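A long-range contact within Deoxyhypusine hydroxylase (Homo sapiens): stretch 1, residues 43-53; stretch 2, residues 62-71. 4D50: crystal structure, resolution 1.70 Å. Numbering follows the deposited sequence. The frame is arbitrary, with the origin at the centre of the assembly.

Stretch 1 43-53: GAIAWISQAFD
Stretch 2, residues 62-71: ELAYCLGQMQ

The contact between the two stretches is apolar at its centre, and L63 lies at the heart of it. Its CA-to-CB bond points toward stretch 1, and the side chain (chi1 -53°, m; chi2 173°, t) fits where the helix of stretch 1 gives way to a 3-10 segment. There CD1 lies 3.4 Å from A51 C and 3.6 Å from I48 O, so the methyl packs against backbone as well as side chains; A51 CB is 3.6 Å from L63 CD1. The same methyl sits over the face of the F52 ring, 3.9 Å from the centroid and 12° off the ring normal, in a CH-pi contact. F52 (chi1 -78°, m; chi2 -70°) leaves its backbone sideways, but its end comes nearer to stretch 2: CZ reaches L63 CB at 3.7 Å and A64 CB at 4.0 Å, while L67 CD1 lies at the ring edge, 4.0 Å from F52 CE2. The small side chain of A64 accompanies this close approach of the ring.

One turn along stretch 2, L67 (m, t) leaves its backbone sideways, but its end comes nearer to stretch 1, and L67 CD2 meets I48 CG2 at 3.8 Å and I45 CG1 at 4.2 Å. I48 and I45 share the m, t rotamer. I48 points toward stretch 2 and also places CG2 3.8 Å from L63 CB and CD1 3.8 Å from M70 SD. M70 (chi1 -69°, m; chi2 165°, t; chi3 85°, p) extends the apolar surface, with its CE 3.9 Å from I45 CG1 and 4.4 Å from A44 CB. Its flexible thioether follows the contours of these neighbours.

The backbones run nearly antiparallel. The axes of helices 43-50 and 62-70 approach to 9.8 Å, with 157° between their N-to-C directions (signed crossing angle -157°). In register, I48 CA is 6.1 Å from L63 CA and I45 CA is 7.2 Å from L67 CA. Residues 51-53 form the 3-10 segment, where F52 N donates to S49 O at 3.3 Å. At the end of stretch 2, Q71 is the first residue to leave helical phi/psi, with positive phi (58°/29°), and its N donates to G68 O at 3.1 Å.

No hydrogen bond crosses between the stretches; packing buries 465 Å² in total. Towards the polar edge, S49 points away with chi1 -72° (m), and its OG donates to I45 O at 2.7 Å. The hydroxyl is thus satisfied within its own helix, although S49 OG still lies 4.3 Å from L67 CD1. A46, Q50 and D53 also point away and remain exposed.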

# COMPACT_ATOMS: atom_id res chain seq x y z
N GLY A 43 3.08 -16.16 -15.47
CA GLY A 43 4.15 -15.40 -16.05
C GLY A 43 4.31 -14.07 -15.27
O GLY A 43 5.43 -13.66 -14.86
N ALA A 44 3.19 -13.42 -15.05
CA ALA A 44 3.19 -12.08 -14.37
C ALA A 44 3.74 -12.19 -12.96
O ALA A 44 4.60 -11.44 -12.53
CB ALA A 44 1.82 -11.51 -14.36
N ILE A 45 3.27 -13.18 -12.22
CA ILE A 45 3.79 -13.40 -10.88
C ILE A 45 5.31 -13.66 -10.86
O ILE A 45 6.07 -13.13 -10.01
CB ILE A 45 2.97 -14.53 -10.20
CG1 ILE A 45 1.56 -13.98 -9.95
CG2 ILE A 45 3.58 -14.97 -8.90
CD1 ILE A 45 0.53 -14.93 -9.41
N ALA A 46 5.82 -14.44 -11.83
CA ALA A 46 7.24 -14.72 -11.90
C ALA A 46 8.12 -13.52 -12.19
O ALA A 46 9.16 -13.38 -11.57
CB ALA A 46 7.52 -15.81 -12.93
N TRP A 47 7.70 -12.67 -13.09
CA TRP A 47 8.44 -11.49 -13.44
C TRP A 47 8.43 -10.49 -12.24
O TRP A 47 9.41 -9.85 -11.97
CB TRP A 47 7.83 -10.81 -14.66
CG TRP A 47 8.09 -11.46 -15.99
CD1 TRP A 47 7.17 -12.04 -16.82
CD2 TRP A 47 9.35 -11.52 -16.69
NE1 TRP A 47 7.76 -12.47 -17.98
CE2 TRP A 47 9.11 -12.21 -17.92
CE3 TRP A 47 10.64 -11.12 -16.37
CZ2 TRP A 47 10.12 -12.45 -18.84
CZ3 TRP A 47 11.67 -11.36 -17.30
CH2 TRP A 47 11.40 -12.04 -18.51
N ILE A 48 7.32 -10.40 -11.54
CA ILE A 48 7.20 -9.46 -10.37
C ILE A 48 8.14 -9.97 -9.28
O ILE A 48 8.81 -9.22 -8.59
CB ILE A 48 5.75 -9.38 -9.85
CG1 ILE A 48 4.82 -8.67 -10.87
CG2 ILE A 48 5.63 -8.65 -8.52
CD1 ILE A 48 3.38 -8.70 -10.49
N SER A 49 8.19 -11.31 -9.16
CA SER A 49 8.93 -11.99 -8.13
C SER A 49 10.41 -11.85 -8.38
O SER A 49 11.17 -11.65 -7.43
CB SER A 49 8.55 -13.49 -8.13
OG SER A 49 7.22 -13.68 -7.61
N GLN A 50 10.77 -11.88 -9.66
CA GLN A 50 12.16 -11.66 -10.07
C GLN A 50 12.68 -10.28 -9.67
O GLN A 50 13.83 -10.15 -9.31
CB GLN A 50 12.33 -11.95 -11.57
CG GLN A 50 13.77 -11.96 -12.11
CD GLN A 50 13.83 -12.22 -13.62
OE1 GLN A 50 13.07 -13.00 -14.14
NE2 GLN A 50 14.67 -11.48 -14.34
N ALA A 51 11.83 -9.28 -9.70
CA ALA A 51 12.25 -7.91 -9.29
C ALA A 51 12.58 -7.69 -7.83
O ALA A 51 13.11 -6.60 -7.48
CB ALA A 51 11.22 -6.90 -9.78
N PHE A 52 12.30 -8.63 -6.93
CA PHE A 52 12.74 -8.47 -5.53
C PHE A 52 14.28 -8.33 -5.33
O PHE A 52 14.73 -8.12 -4.19
CB PHE A 52 12.17 -9.57 -4.62
CG PHE A 52 10.73 -9.32 -4.22
CD1 PHE A 52 10.37 -8.28 -3.35
CD2 PHE A 52 9.71 -10.11 -4.75
CE1 PHE A 52 9.02 -8.07 -3.03
CE2 PHE A 52 8.36 -9.92 -4.40
CZ PHE A 52 8.01 -8.89 -3.53
N ASP A 53 15.02 -8.51 -6.44
CA ASP A 53 16.50 -8.39 -6.51
C ASP A 53 16.91 -6.93 -6.35
O ASP A 53 17.95 -6.63 -5.80
CB ASP A 53 17.01 -8.90 -7.88
CG ASP A 53 18.50 -9.37 -7.84
OD1 ASP A 53 19.16 -9.22 -6.77
OD2 ASP A 53 19.00 -9.91 -8.88
N GLU A 62 6.28 -2.16 -3.54
CA GLU A 62 5.14 -2.11 -4.51
C GLU A 62 4.92 -3.52 -5.16
O GLU A 62 3.78 -3.96 -5.46
CB GLU A 62 5.43 -1.08 -5.57
CG GLU A 62 4.27 -0.23 -6.04
CD GLU A 62 3.88 0.80 -5.00
OE1 GLU A 62 4.74 1.55 -4.50
OE2 GLU A 62 2.71 0.75 -4.59
N LEU A 63 6.02 -4.21 -5.37
CA LEU A 63 5.92 -5.58 -5.88
C LEU A 63 5.08 -6.35 -4.94
O LEU A 63 4.22 -7.17 -5.35
CB LEU A 63 7.27 -6.26 -6.00
CG LEU A 63 8.38 -5.54 -6.78
CD1 LEU A 63 9.66 -6.31 -6.62
CD2 LEU A 63 8.00 -5.45 -8.22
N ALA A 64 5.44 -6.27 -3.67
CA ALA A 64 4.68 -7.08 -2.68
C ALA A 64 3.24 -6.62 -2.61
O ALA A 64 2.33 -7.47 -2.53
CB ALA A 64 5.30 -6.99 -1.27
N TYR A 65 2.98 -5.32 -2.62
CA TYR A 65 1.61 -4.83 -2.62
C TYR A 65 0.78 -5.38 -3.77
O TYR A 65 -0.32 -5.90 -3.59
CB TYR A 65 1.61 -3.31 -2.69
CG TYR A 65 0.27 -2.65 -2.82
CD1 TYR A 65 -0.60 -2.57 -1.74
CD2 TYR A 65 -0.21 -2.24 -4.07
CE1 TYR A 65 -1.87 -1.97 -1.87
CE2 TYR A 65 -1.42 -1.61 -4.21
CZ TYR A 65 -2.28 -1.56 -3.14
OH TYR A 65 -3.45 -0.92 -3.32
N CYS A 66 1.37 -5.39 -4.94
CA CYS A 66 0.73 -5.89 -6.15
C CYS A 66 0.40 -7.37 -6.02
O CYS A 66 -0.70 -7.75 -6.38
CB CYS A 66 1.52 -5.63 -7.44
SG CYS A 66 1.45 -3.89 -7.92
N LEU A 67 1.33 -8.18 -5.47
CA LEU A 67 1.05 -9.63 -5.36
C LEU A 67 -0.10 -9.84 -4.40
O LEU A 67 -0.86 -10.82 -4.49
CB LEU A 67 2.31 -10.38 -4.86
CG LEU A 67 3.47 -10.43 -5.91
CD1 LEU A 67 4.67 -11.08 -5.31
CD2 LEU A 67 3.06 -11.12 -7.22
N GLY A 68 -0.17 -8.99 -3.39
CA GLY A 68 -1.28 -9.07 -2.46
C GLY A 68 -2.61 -8.84 -3.17
O GLY A 68 -3.59 -9.58 -2.94
N GLN A 69 -2.69 -7.75 -3.86
CA GLN A 69 -3.92 -7.30 -4.51
C GLN A 69 -4.39 -8.26 -5.60
O GLN A 69 -5.62 -8.32 -5.86
CB GLN A 69 -3.70 -5.86 -5.08
CG GLN A 69 -3.38 -4.87 -4.01
CD GLN A 69 -4.49 -4.61 -3.06
OE1 GLN A 69 -5.55 -4.24 -3.48
NE2 GLN A 69 -4.25 -4.79 -1.75
N MET A 70 -3.41 -9.01 -6.19
CA MET A 70 -3.66 -10.02 -7.20
C MET A 70 -4.44 -11.22 -6.66
O MET A 70 -5.13 -11.93 -7.40
CB MET A 70 -2.40 -10.42 -7.85
CG MET A 70 -1.80 -9.30 -8.73
SD MET A 70 -0.09 -9.59 -9.17
CE MET A 70 -0.31 -10.61 -10.58
N GLN A 71 -4.33 -11.43 -5.37
CA GLN A 71 -5.06 -12.48 -4.63
C GLN A 71 -4.81 -13.91 -5.15
O GLN A 71 -5.69 -14.77 -5.06
CB GLN A 71 -6.52 -12.16 -4.53
CG GLN A 71 -6.73 -10.94 -3.59
CD GLN A 71 -8.17 -10.83 -3.16
OE1 GLN A 71 -9.04 -10.54 -3.98
NE2 GLN A 71 -8.42 -10.98 -1.89